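Glutathione synthetase-like effector 30 (Gpa-GSS30-apo) (Globodera pallida, PDB 5OET) probably acts as an effector in plant parasitism, built on the fold of glutathione synthetase, the ATP-dependent ligase that joins gamma-glutamylcysteine to glycine. Local coordinates at residues A[194-199]-A[259-264]; A[223-228]-A[476-481]; A[497-502]-A[517-522]. All blocks are in the same frame, centred on the assembly; numbering follows the deposited sequence.

Contact 1 (A[194-199]-A[259-264]); sequences FGTTPR and MLESRQ
The end of Gln264 lies flat against the guanidinium of Arg199, and this stack carries much of the contact between 194-199 and the helix at 259-264. The two planes are only 15° apart, and Gln264 CD sits over the centre of the guanidinium, 3.6 Å from Arg199 CZ. Both chains leave their helices with CG beside the backbone N and then run extended; they cross obliquely, and their flat ends overlap. The guanidinium is fixed in rotation from its own segment: Arg199 NH1 donates to Gly195 O over 3.0 Å at 151°, along a carbonyl lone pair and close to the guanidinium plane. Gly195 is where the backbones come nearest, its CA 4.4 Å from Glu261 CA, and the absence of a side chain there permits this closeness. From the facing helix, Glu261 runs obliquely past Thr196, whose CG2 lies 4.0 Å from Glu261 CG, and Glu261 OE1 accepts a hydrogen bond from Ser193 N. That bond links the 259-264 helix to the backbone leading into helix 196-210, where a negative charge may be favourable. Helix 259-270 also touches strand 64-67 through Leu260 and strand 246-251 through Ser262, while Arg263 forms a salt bridge with Asp56 of the second subunit, so the contact joins helix 196-210 to a helix lying at the subunit interface.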
ATOM      1  N   PHE A 194      -7.376   9.920  -8.254  1.00 54.63           N
ATOM      2  CA  PHE A 194      -7.934   8.684  -8.814  1.00 52.71           C
ATOM      3  C   PHE A 194      -7.618   7.424  -7.962  1.00 51.83           C
ATOM      4  O   PHE A 194      -8.511   6.592  -7.686  1.00 49.51           O
ATOM      5  CB  PHE A 194      -7.413   8.443 -10.227  1.00 51.61           C
ATOM      6  CG  PHE A 194      -8.019   9.327 -11.268  1.00 51.05           C
ATOM      7  CD1 PHE A 194      -9.389   9.369 -11.458  1.00 51.87           C
ATOM      8  CD2 PHE A 194      -7.218  10.061 -12.109  1.00 51.74           C
ATOM      9  CE1 PHE A 194      -9.950  10.166 -12.438  1.00 51.06           C
ATOM     10  CE2 PHE A 194      -7.775  10.857 -13.095  1.00 53.65           C
ATOM     11  CZ  PHE A 194      -9.145  10.912 -13.254  1.00 52.90           C
ATOM     12  N   GLY A 195      -6.346   7.289  -7.576  1.00 49.75           N
ATOM     13  CA  GLY A 195      -5.855   6.122  -6.843  1.00 48.72           C
ATOM     14  C   GLY A 195      -6.045   6.236  -5.339  1.00 48.41           C
ATOM     15  O   GLY A 195      -6.348   5.237  -4.673  1.00 50.91           O
ATOM     16  N   THR A 196      -5.899   7.450  -4.806  1.00 46.80           N
ATOM     17  CA  THR A 196      -6.046   7.676  -3.363  1.00 47.65           C
ATOM     18  C   THR A 196      -7.487   7.498  -2.849  1.00 47.84           C
ATOM     19  O   THR A 196      -7.689   7.113  -1.686  1.00 50.89           O
ATOM     20  CB  THR A 196      -5.550   9.071  -2.898  1.00 46.48           C
ATOM     21  OG1 THR A 196      -6.416  10.098  -3.388  1.00 45.29           O
ATOM     22  CG2 THR A 196      -4.113   9.339  -3.354  1.00 47.51           C
ATOM     23  N   THR A 197      -8.472   7.793  -3.695  1.00 44.37           N
ATOM     24  CA  THR A 197      -9.865   7.838  -3.263  1.00 42.94           C
ATOM     25  C   THR A 197     -10.449   6.528  -2.774  1.00 41.30           C
ATOM     26  O   THR A 197     -10.986   6.483  -1.686  1.00 43.07           O
ATOM     27  CB  THR A 197     -10.741   8.416  -4.366  1.00 45.59           C
ATOM     28  OG1 THR A 197     -10.296   9.751  -4.621  1.00 45.70           O
ATOM     29  CG2 THR A 197     -12.213   8.470  -3.951  1.00 47.14           C
ATOM     30  N   PRO A 198     -10.375   5.458  -3.570  1.00 40.19           N
ATOM     31  CA  PRO A 198     -10.931   4.177  -3.071  1.00 39.84           C
ATOM     32  C   PRO A 198     -10.250   3.642  -1.802  1.00 38.71           C
ATOM     33  O   PRO A 198     -10.859   2.879  -1.053  1.00 38.25           O
ATOM     34  CB  PRO A 198     -10.668   3.214  -4.240  1.00 39.12           C
ATOM     35  CG  PRO A 198      -9.468   3.801  -4.905  1.00 38.87           C
ATOM     36  CD  PRO A 198      -9.702   5.275  -4.865  1.00 39.22           C
ATOM     37  N   ARG A 199      -8.992   4.021  -1.596  1.00 38.60           N
ATOM     38  CA  ARG A 199      -8.232   3.602  -0.434  1.00 40.23           C
ATOM     39  C   ARG A 199      -8.609   4.352   0.845  1.00 37.96           C
ATOM     40  O   ARG A 199      -8.667   3.737   1.904  1.00 35.70           O
ATOM     41  CB  ARG A 199      -6.734   3.732  -0.700  1.00 42.71           C
ATOM     42  CG  ARG A 199      -6.205   2.686  -1.660  1.00 44.70           C
ATOM     43  CD  ARG A 199      -4.937   3.167  -2.349  1.00 47.17           C
ATOM     44  NE  ARG A 199      -4.373   2.038  -3.068  1.00 50.70           N
ATOM     45  CZ  ARG A 199      -4.716   1.655  -4.299  1.00 54.24           C
ATOM     46  NH1 ARG A 199      -5.614   2.340  -5.035  1.00 55.31           N
ATOM     47  NH2 ARG A 199      -4.140   0.567  -4.809  1.00 55.28           N
ATOM     48  N   MET A 259       2.459  10.064  -9.818  1.00 38.73           N
ATOM     49  CA  MET A 259       3.054   8.823 -10.291  1.00 39.58           C
ATOM     50  C   MET A 259       2.405   7.568  -9.731  1.00 38.88           C
ATOM     51  O   MET A 259       2.053   6.670 -10.495  1.00 37.89           O
ATOM     52  CB  MET A 259       4.545   8.797  -9.965  1.00 41.32           C
ATOM     53  CG  MET A 259       5.265   7.528 -10.423  1.00 43.30           C
ATOM     54  SD  MET A 259       5.091   7.145 -12.187  1.00 44.52           S
ATOM     55  CE  MET A 259       5.919   8.585 -12.877  1.00 44.96           C
ATOM     56  N   LEU A 260       2.280   7.502  -8.408  1.00 38.93           N
ATOM     57  CA  LEU A 260       1.667   6.345  -7.747  1.00 40.02           C
ATOM     58  C   LEU A 260       0.180   6.219  -7.959  1.00 40.40           C
ATOM     59  O   LEU A 260      -0.324   5.121  -7.929  1.00 39.91           O
ATOM     60  CB  LEU A 260       1.955   6.312  -6.238  1.00 39.41           C
ATOM     61  CG  LEU A 260       3.425   6.131  -5.924  1.00 40.35           C
ATOM     62  CD1 LEU A 260       3.637   6.142  -4.427  1.00 41.18           C
ATOM     63  CD2 LEU A 260       3.976   4.844  -6.534  1.00 41.42           C
ATOM     64  N   GLU A 261      -0.523   7.321  -8.148  1.00 42.73           N
ATOM     65  CA  GLU A 261      -1.925   7.239  -8.514  1.00 44.80           C
ATOM     66  C   GLU A 261      -2.004   6.649  -9.915  1.00 43.15           C
ATOM     67  O   GLU A 261      -2.852   5.812 -10.183  1.00 45.15           O
ATOM     68  CB  GLU A 261      -2.605   8.615  -8.465  1.00 48.64           C
ATOM     69  CG  GLU A 261      -2.668   9.259  -7.072  1.00 52.45           C
ATOM     70  CD  GLU A 261      -3.006  10.749  -7.126  1.00 57.16           C
ATOM     71  OE1 GLU A 261      -4.162  11.050  -7.459  1.00 61.82           O
ATOM     72  OE2 GLU A 261      -2.151  11.639  -6.851  1.00 60.70           O
ATOM     73  N   SER A 262      -1.120   7.091 -10.803  1.00 42.29           N
ATOM     74  CA  SER A 262      -1.024   6.552 -12.182  1.00 41.60           C
ATOM     75  C   SER A 262      -0.755   5.041 -12.202  1.00 41.15           C
ATOM     76  O   SER A 262      -1.383   4.312 -12.965  1.00 41.96           O
ATOM     77  CB  SER A 262       0.057   7.279 -13.008  1.00 41.12           C
ATOM     78  OG  SER A 262      -0.380   8.553 -13.470  1.00 40.38           O
ATOM     79  N   ARG A 263       0.154   4.583 -11.348  1.00 38.83           N
ATOM     80  CA  ARG A 263       0.507   3.178 -11.276  1.00 37.32           C
ATOM     81  C   ARG A 263      -0.622   2.352 -10.748  1.00 36.45           C
ATOM     82  O   ARG A 263      -0.812   1.212 -11.162  1.00 36.87           O
ATOM     83  CB  ARG A 263       1.716   2.984 -10.381  1.00 37.66           C
ATOM     84  CG  ARG A 263       2.993   3.582 -10.950  1.00 37.79           C
ATOM     85  CD  ARG A 263       3.583   2.675 -11.979  1.00 38.82           C
ATOM     86  NE  ARG A 263       4.915   3.105 -12.365  1.00 40.42           N
ATOM     87  CZ  ARG A 263       5.577   2.657 -13.430  1.00 41.19           C
ATOM     88  NH1 ARG A 263       5.029   1.762 -14.250  1.00 40.88           N
ATOM     89  NH2 ARG A 263       6.801   3.119 -13.679  1.00 42.89           N
ATOM     90  N   GLN A 264      -1.363   2.925  -9.822  1.00 35.92           N
ATOM     91  CA  GLN A 264      -2.521   2.258  -9.216  1.00 35.97           C
ATOM     92  C   GLN A 264      -3.667   2.115 -10.176  1.00 36.09           C
ATOM     93  O   GLN A 264      -4.446   1.178 -10.046  1.00 36.76           O
ATOM     94  CB  GLN A 264      -2.981   2.992  -7.937  1.00 35.41           C
ATOM     95  CG  GLN A 264      -2.064   2.732  -6.753  1.00 34.64           C
ATOM     96  CD  GLN A 264      -2.137   3.770  -5.664  1.00 35.42           C
ATOM     97  OE1 GLN A 264      -1.290   3.790  -4.776  1.00 35.59           O
ATOM     98  NE2 GLN A 264      -3.151   4.628  -5.700  1.00 36.63           N
TER

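Contact 2 (A[223-228]-A[476-481]); sequences DQTDTM and GIFGCL
Asp223 OD1 is gripped by two donors, Thr225 OG1 at 2.7 Å, which meets its syn lone pair, and the backbone N of His498. The other carboxylate oxygen, Asp223 OD2, accepts from Thr225 N at 3.2 Å, from above the carboxylate plane, closing an Asx turn just ahead of helix 225-240, with Gln224 at the N-cap position. One buried carboxylate ties the helix start to strand 490-504, and its charge would probably be stabilised by the N-terminal end of helix 225-240. With OG1 committed to Asp223, Thr225 CG2 stands anti to the backbone N and lies over one face of Phe478. It is 4.0 Å from the centroid of the Phe478 ring and 13° off the ring normal, a CH-pi contact displaced toward the rim. Helix 225-240 here packs on a mixed sheet, against strand 469-484, whose backbone is bonded to strands 160-173 and 490-504. One turn further on, Met228 reaches the same strand with CG anti to the backbone N (chi1 172°) and bends at chi3. Its SD lies 3.9 Å from Phe478 CB, and Met228 CE comes 3.7 Å from Cys480 SG, packing against the disulfide that Cys480 forms with Cys164 on strand 160-173.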
ATOM      1  N   ASP A 223     -16.524   3.505  -3.206  1.00 60.50           N
ATOM      2  CA  ASP A 223     -15.902   4.164  -4.317  1.00 62.03           C
ATOM      3  C   ASP A 223     -14.866   3.242  -4.978  1.00 59.42           C
ATOM      4  O   ASP A 223     -13.954   2.739  -4.300  1.00 57.58           O
ATOM      5  CB  ASP A 223     -15.204   5.413  -3.821  1.00 63.66           C
ATOM      6  CG  ASP A 223     -14.531   6.131  -4.937  1.00 65.36           C
ATOM      7  OD1 ASP A 223     -15.248   6.842  -5.674  1.00 67.53           O
ATOM      8  OD2 ASP A 223     -13.307   5.930  -5.113  1.00 67.46           O
ATOM      9  N   GLN A 224     -15.007   3.026  -6.284  1.00 57.50           N
ATOM     10  CA  GLN A 224     -13.981   2.342  -7.071  1.00 58.11           C
ATOM     11  C   GLN A 224     -13.521   3.286  -8.201  1.00 55.08           C
ATOM     12  O   GLN A 224     -13.759   3.039  -9.375  1.00 55.91           O
ATOM     13  CB  GLN A 224     -14.488   0.996  -7.611  1.00 62.12           C
ATOM     14  CG  GLN A 224     -15.275   0.126  -6.631  1.00 65.39           C
ATOM     15  CD  GLN A 224     -16.785   0.184  -6.858  1.00 70.50           C
ATOM     16  OE1 GLN A 224     -17.290  -0.267  -7.903  1.00 73.93           O
ATOM     17  NE2 GLN A 224     -17.515   0.764  -5.879  1.00 71.56           N
ATOM     18  N   THR A 225     -12.871   4.381  -7.825  1.00 51.03           N
ATOM     19  CA  THR A 225     -12.467   5.414  -8.779  1.00 49.64           C
ATOM     20  C   THR A 225     -11.188   5.034  -9.532  1.00 48.05           C
ATOM     21  O   THR A 225     -11.006   5.454 -10.682  1.00 47.05           O
ATOM     22  CB  THR A 225     -12.334   6.785  -8.087  1.00 50.25           C
ATOM     23  OG1 THR A 225     -13.636   7.272  -7.792  1.00 50.78           O
ATOM     24  CG2 THR A 225     -11.679   7.811  -8.973  1.00 50.19           C
ATOM     25  N   ASP A 226     -10.304   4.262  -8.899  1.00 46.91           N
ATOM     26  CA  ASP A 226      -9.168   3.664  -9.644  1.00 46.91           C
ATOM     27  C   ASP A 226      -9.666   2.769 -10.790  1.00 45.51           C
ATOM     28  O   ASP A 226      -9.184   2.877 -11.914  1.00 44.32           O
ATOM     29  CB  ASP A 226      -8.142   2.929  -8.735  1.00 46.69           C
ATOM     30  CG  ASP A 226      -8.762   1.867  -7.821  1.00 46.85           C
ATOM     31  OD1 ASP A 226     -10.013   1.660  -7.820  1.00 47.30           O
ATOM     32  OD2 ASP A 226      -7.958   1.253  -7.070  1.00 46.09           O
ATOM     33  N   THR A 227     -10.662   1.939 -10.496  1.00 44.36           N
ATOM     34  CA  THR A 227     -11.339   1.123 -11.494  1.00 45.44           C
ATOM     35  C   THR A 227     -12.012   1.963 -12.580  1.00 45.13           C
ATOM     36  O   THR A 227     -11.912   1.638 -13.753  1.00 43.73           O
ATOM     37  CB  THR A 227     -12.386   0.222 -10.808  1.00 47.48           C
ATOM     38  OG1 THR A 227     -11.696  -0.680  -9.944  1.00 49.97           O
ATOM     39  CG2 THR A 227     -13.237  -0.573 -11.806  1.00 48.66           C
ATOM     40  N   MET A 228     -12.708   3.025 -12.171  1.00 44.78           N
ATOM     41  CA  MET A 228     -13.408   3.911 -13.095  1.00 44.71           C
ATOM     42  C   MET A 228     -12.483   4.411 -14.194  1.00 44.98           C
ATOM     43  O   MET A 228     -12.836   4.376 -15.386  1.00 44.91           O
ATOM     44  CB  MET A 228     -13.942   5.127 -12.338  1.00 44.60           C
ATOM     45  CG  MET A 228     -14.534   6.221 -13.216  1.00 45.72           C
ATOM     46  SD  MET A 228     -14.442   7.871 -12.516  1.00 46.76           S
ATOM     47  CE  MET A 228     -12.700   8.246 -12.593  1.00 45.10           C
ATOM     48  N   GLY A 476     -15.815  16.106  -3.820  1.00 43.50           N
ATOM     49  CA  GLY A 476     -15.438  16.013  -5.238  1.00 42.93           C
ATOM     50  C   GLY A 476     -16.118  14.825  -5.887  1.00 42.68           C
ATOM     51  O   GLY A 476     -15.963  13.702  -5.419  1.00 43.00           O
ATOM     52  N   ILE A 477     -16.878  15.056  -6.948  1.00 42.44           N
ATOM     53  CA  ILE A 477     -17.497  13.965  -7.676  1.00 43.55           C
ATOM     54  C   ILE A 477     -16.747  13.708  -8.981  1.00 44.48           C
ATOM     55  O   ILE A 477     -16.658  14.602  -9.824  1.00 46.54           O
ATOM     56  CB  ILE A 477     -18.959  14.283  -8.009  1.00 43.48           C
ATOM     57  CG1 ILE A 477     -19.766  14.554  -6.736  1.00 43.90           C
ATOM     58  CG2 ILE A 477     -19.576  13.148  -8.814  1.00 43.80           C
ATOM     59  CD1 ILE A 477     -19.827  13.404  -5.752  1.00 43.67           C
ATOM     60  N   PHE A 478     -16.253  12.483  -9.150  1.00 44.58           N
ATOM     61  CA  PHE A 478     -15.626  12.037 -10.395  1.00 45.64           C
ATOM     62  C   PHE A 478     -16.605  11.470 -11.415  1.00 45.54           C
ATOM     63  O   PHE A 478     -17.506  10.739 -11.058  1.00 46.39           O
ATOM     64  CB  PHE A 478     -14.618  10.924 -10.105  1.00 46.22           C
ATOM     65  CG  PHE A 478     -13.440  11.368  -9.311  1.00 46.48           C
ATOM     66  CD1 PHE A 478     -12.323  11.889  -9.942  1.00 46.27           C
ATOM     67  CD2 PHE A 478     -13.437  11.245  -7.932  1.00 47.68           C
ATOM     68  CE1 PHE A 478     -11.215  12.283  -9.220  1.00 46.67           C
ATOM     69  CE2 PHE A 478     -12.334  11.655  -7.193  1.00 48.22           C
ATOM     70  CZ  PHE A 478     -11.215  12.171  -7.836  1.00 47.99           C
ATOM     71  N   GLY A 479     -16.376  11.772 -12.689  1.00 45.81           N
ATOM     72  CA  GLY A 479     -17.032  11.072 -13.803  1.00 46.07           C
ATOM     73  C   GLY A 479     -16.257  11.198 -15.109  1.00 45.40           C
ATOM     74  O   GLY A 479     -15.608  12.218 -15.353  1.00 42.95           O
ATOM     75  N   CYS A 480     -16.321  10.166 -15.948  1.00 47.19           N
ATOM     76  CA  CYS A 480     -15.656  10.202 -17.254  1.00 49.34           C
ATOM     77  C   CYS A 480     -16.588   9.920 -18.407  1.00 48.32           C
ATOM     78  O   CYS A 480     -17.542   9.181 -18.281  1.00 47.41           O
ATOM     79  CB  CYS A 480     -14.496   9.207 -17.354  1.00 50.84           C
ATOM     80  SG  CYS A 480     -13.247   9.343 -16.083  1.00 56.26           S
ATOM     81  N   LEU A 481     -16.209  10.484 -19.544  1.00 48.74           N
ATOM     82  CA  LEU A 481     -16.848  10.302 -20.840  1.00 49.57           C
ATOM     83  C   LEU A 481     -15.866   9.679 -21.819  1.00 48.08           C
ATOM     84  O   LEU A 481     -14.644   9.825 -21.685  1.00 45.50           O
ATOM     85  CB  LEU A 481     -17.174  11.665 -21.446  1.00 50.51           C
ATOM     86  CG  LEU A 481     -18.496  12.322 -21.231  1.00 51.99           C
ATOM     87  CD1 LEU A 481     -18.644  13.509 -22.178  1.00 53.77           C
ATOM     88  CD2 LEU A 481     -19.549  11.280 -21.472  1.00 53.91           C
TER

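Contact 3 (A[497-502]-A[517-522]); sequences GHMMKS and SVYDSP
The strands 497-502 and 517-520 run antiparallel, their directions 147° apart and their axes 4.4 Å at closest, with Lys501 and Tyr519 as a non-hydrogen-bonded pair beside the hydrogen-bonded pair Ser502 and Val518, in which Ser502 N donates to Val518 O over 3.0 Å at 155° while the return bond is weak. On the face of Lys501 and Tyr519, the lysine chain bends at chi2 and chi3 and lies alongside the tyrosine, laying CD over the ring, 4.0 Å from the Tyr519 centroid. Its ammonium adds a cation-pi contact, Lys501 NZ being 4.4 Å from that centroid and 23° off the normal, and donates to Ser517 OG at 2.8 Å. On the other face, Ser502 OG donates to Asp520 OD2 over 2.6 Å, on the anti lone pair. The same oxygen takes a second bond from Ser94 OG, and OD1 receives Ser521 N, so the buried carboxylate is well satisfied. Further along this face Met500 CE packs 3.6 Å from Pro522 CB. Strand 490-504 has strand 469-484 on its other flank, Tyr519 bonds through its backbone to Pro88 and Ser90 of strand 83-90, and helix 196-210 covers the tyrosine side, where Phe200 meets the Tyr519 ring nearly parallel.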
ATOM      1  N   GLY A 497     -17.618   8.462  -9.217  1.00 47.44           N
ATOM      2  CA  GLY A 497     -16.783   8.322  -8.032  1.00 46.99           C
ATOM      3  C   GLY A 497     -16.909   9.546  -7.149  1.00 46.38           C
ATOM      4  O   GLY A 497     -17.520  10.542  -7.552  1.00 45.82           O
ATOM      5  N   HIS A 498     -16.322   9.486  -5.960  1.00 46.28           N
ATOM      6  CA  HIS A 498     -16.420  10.608  -5.018  1.00 47.79           C
ATOM      7  C   HIS A 498     -15.342  10.574  -3.952  1.00 45.95           C
ATOM      8  O   HIS A 498     -14.969   9.512  -3.465  1.00 44.76           O
ATOM      9  CB  HIS A 498     -17.804  10.619  -4.354  1.00 48.87           C
ATOM     10  CG  HIS A 498     -18.067   9.410  -3.524  1.00 49.34           C
ATOM     11  ND1 HIS A 498     -18.591   8.239  -4.035  1.00 51.70           N
ATOM     12  CD2 HIS A 498     -17.824   9.174  -2.214  1.00 49.35           C
ATOM     13  CE1 HIS A 498     -18.678   7.341  -3.066  1.00 52.55           C
ATOM     14  NE2 HIS A 498     -18.230   7.886  -1.948  1.00 51.01           N
ATOM     15  N   MET A 499     -14.893  11.760  -3.577  1.00 46.33           N
ATOM     16  CA  MET A 499     -13.861  11.948  -2.569  1.00 47.61           C
ATOM     17  C   MET A 499     -14.217  13.165  -1.739  1.00 46.81           C
ATOM     18  O   MET A 499     -15.180  13.871  -2.047  1.00 46.58           O
ATOM     19  CB  MET A 499     -12.532  12.197  -3.259  1.00 49.52           C
ATOM     20  CG  MET A 499     -12.539  13.486  -4.081  1.00 52.19           C
ATOM     21  SD  MET A 499     -10.887  14.075  -4.372  1.00 55.35           S
ATOM     22  CE  MET A 499     -10.464  14.616  -2.740  1.00 56.91           C
ATOM     23  N   MET A 500     -13.406  13.447  -0.733  1.00 47.00           N
ATOM     24  CA  MET A 500     -13.645  14.609   0.115  1.00 48.74           C
ATOM     25  C   MET A 500     -12.330  15.146   0.620  1.00 47.49           C
ATOM     26  O   MET A 500     -11.366  14.410   0.755  1.00 46.74           O
ATOM     27  CB  MET A 500     -14.564  14.214   1.259  1.00 50.90           C
ATOM     28  CG  MET A 500     -15.080  15.339   2.124  1.00 54.75           C
ATOM     29  SD  MET A 500     -16.541  14.822   3.072  1.00 59.56           S
ATOM     30  CE  MET A 500     -17.770  15.060   1.814  1.00 60.47           C
ATOM     31  N   LYS A 501     -12.288  16.442   0.852  1.00 48.81           N
ATOM     32  CA  LYS A 501     -11.114  17.090   1.416  1.00 50.13           C
ATOM     33  C   LYS A 501     -11.601  18.074   2.452  1.00 48.60           C
ATOM     34  O   LYS A 501     -12.511  18.819   2.180  1.00 47.03           O
ATOM     35  CB  LYS A 501     -10.300  17.806   0.327  1.00 52.25           C
ATOM     36  CG  LYS A 501      -9.464  16.896  -0.555  1.00 52.48           C
ATOM     37  CD  LYS A 501      -7.985  16.822  -0.161  1.00 54.63           C
ATOM     38  CE  LYS A 501      -7.133  17.891  -0.845  1.00 56.66           C
ATOM     39  NZ  LYS A 501      -5.688  17.767  -0.498  1.00 56.95           N
ATOM     40  N   SER A 502     -11.009  18.038   3.641  1.00 49.49           N
ATOM     41  CA  SER A 502     -11.331  18.963   4.721  1.00 50.08           C
ATOM     42  C   SER A 502     -10.162  19.892   4.956  1.00 49.68           C
ATOM     43  O   SER A 502      -9.019  19.457   4.911  1.00 48.01           O
ATOM     44  CB  SER A 502     -11.620  18.207   5.999  1.00 50.47           C
ATOM     45  OG  SER A 502     -12.797  17.453   5.856  1.00 52.25           O
ATOM     46  N   SER A 517      -4.752  21.204   3.857  1.00 64.50           N
ATOM     47  CA  SER A 517      -5.947  20.385   3.794  1.00 60.14           C
ATOM     48  C   SER A 517      -5.620  18.901   3.986  1.00 56.84           C
ATOM     49  O   SER A 517      -4.458  18.528   4.118  1.00 58.12           O
ATOM     50  CB  SER A 517      -6.653  20.604   2.469  1.00 58.89           C
ATOM     51  OG  SER A 517      -6.166  19.698   1.505  1.00 60.28           O
ATOM     52  N   VAL A 518      -6.657  18.070   3.980  1.00 52.11           N
ATOM     53  CA  VAL A 518      -6.571  16.712   4.478  1.00 49.18           C
ATOM     54  C   VAL A 518      -7.554  15.830   3.696  1.00 46.97           C
ATOM     55  O   VAL A 518      -8.633  16.256   3.360  1.00 45.42           O
ATOM     56  CB  VAL A 518      -6.846  16.744   6.008  1.00 49.48           C
ATOM     57  CG1 VAL A 518      -7.783  15.643   6.489  1.00 49.76           C
ATOM     58  CG2 VAL A 518      -5.550  16.703   6.779  1.00 49.43           C
ATOM     59  N   TYR A 519      -7.185  14.600   3.399  1.00 46.54           N
ATOM     60  CA  TYR A 519      -8.105  13.721   2.702  1.00 45.63           C
ATOM     61  C   TYR A 519      -9.117  13.232   3.683  1.00 44.94           C
ATOM     62  O   TYR A 519      -8.814  13.002   4.832  1.00 45.25           O
ATOM     63  CB  TYR A 519      -7.385  12.543   2.068  1.00 45.87           C
ATOM     64  CG  TYR A 519      -6.589  12.976   0.895  1.00 47.90           C
ATOM     65  CD1 TYR A 519      -7.171  13.081  -0.383  1.00 47.88           C
ATOM     66  CD2 TYR A 519      -5.245  13.334   1.050  1.00 49.23           C
ATOM     67  CE1 TYR A 519      -6.423  13.513  -1.469  1.00 47.28           C
ATOM     68  CE2 TYR A 519      -4.492  13.768  -0.021  1.00 49.66           C
ATOM     69  CZ  TYR A 519      -5.090  13.860  -1.272  1.00 49.03           C
ATOM     70  OH  TYR A 519      -4.307  14.300  -2.279  1.00 49.95           O
ATOM     71  N   ASP A 520     -10.325  13.049   3.209  1.00 45.04           N
ATOM     72  CA  ASP A 520     -11.429  12.724   4.071  1.00 46.87           C
ATOM     73  C   ASP A 520     -12.366  11.828   3.272  1.00 45.36           C
ATOM     74  O   ASP A 520     -12.108  11.559   2.114  1.00 45.34           O
ATOM     75  CB  ASP A 520     -12.109  14.032   4.493  1.00 49.41           C
ATOM     76  CG  ASP A 520     -12.899  13.904   5.778  1.00 52.42           C
ATOM     77  OD1 ASP A 520     -13.362  12.777   6.094  1.00 54.80           O
ATOM     78  OD2 ASP A 520     -13.067  14.932   6.484  1.00 54.91           O
ATOM     79  N   SER A 521     -13.426  11.347   3.886  1.00 45.22           N
ATOM     80  CA  SER A 521     -14.498  10.699   3.141  1.00 46.54           C
ATOM     81  C   SER A 521     -15.848  10.942   3.853  1.00 46.28           C
ATOM     82  O   SER A 521     -15.888  11.116   5.064  1.00 44.48           O
ATOM     83  CB  SER A 521     -14.199   9.203   2.950  1.00 46.59           C
ATOM     84  OG  SER A 521     -14.434   8.482   4.136  1.00 47.40           O
ATOM     85  N   PRO A 522     -16.950  10.976   3.094  1.00 45.74           N
ATOM     86  CA  PRO A 522     -18.193  11.409   3.693  1.00 47.30           C
ATOM     87  C   PRO A 522     -18.841  10.305   4.509  1.00 47.86           C
ATOM     88  O   PRO A 522     -18.732   9.130   4.143  1.00 49.36           O
ATOM     89  CB  PRO A 522     -19.054  11.747   2.478  1.00 46.98           C
ATOM     90  CG  PRO A 522     -18.605  10.765   1.464  1.00 46.44           C
ATOM     91  CD  PRO A 522     -17.140  10.553   1.702  1.00 45.36           C
TER

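In the fold
From the N terminus, contact 1 opens at 194-199 and closes a loop of about sixty residues at 259-264. Contact 2 starts inside that loop, at 223-228, and closes only at 476-481, so the two cross; the long excursion between its segments carries the magnesium site of His406 and Glu426. Contact 3 follows in series, pairing 497-502 with 517-522 across a connection that is partly unmodelled (506-515). Contacts 2 and 3 share the large mixed sheet through neighbouring strands 469-484 and 490-504. Contact 1 reaches helix 225-240 through Phe194, which packs on Met228, and the sheet through Thr197 of helix 196-210, which packs on His498 and Met499.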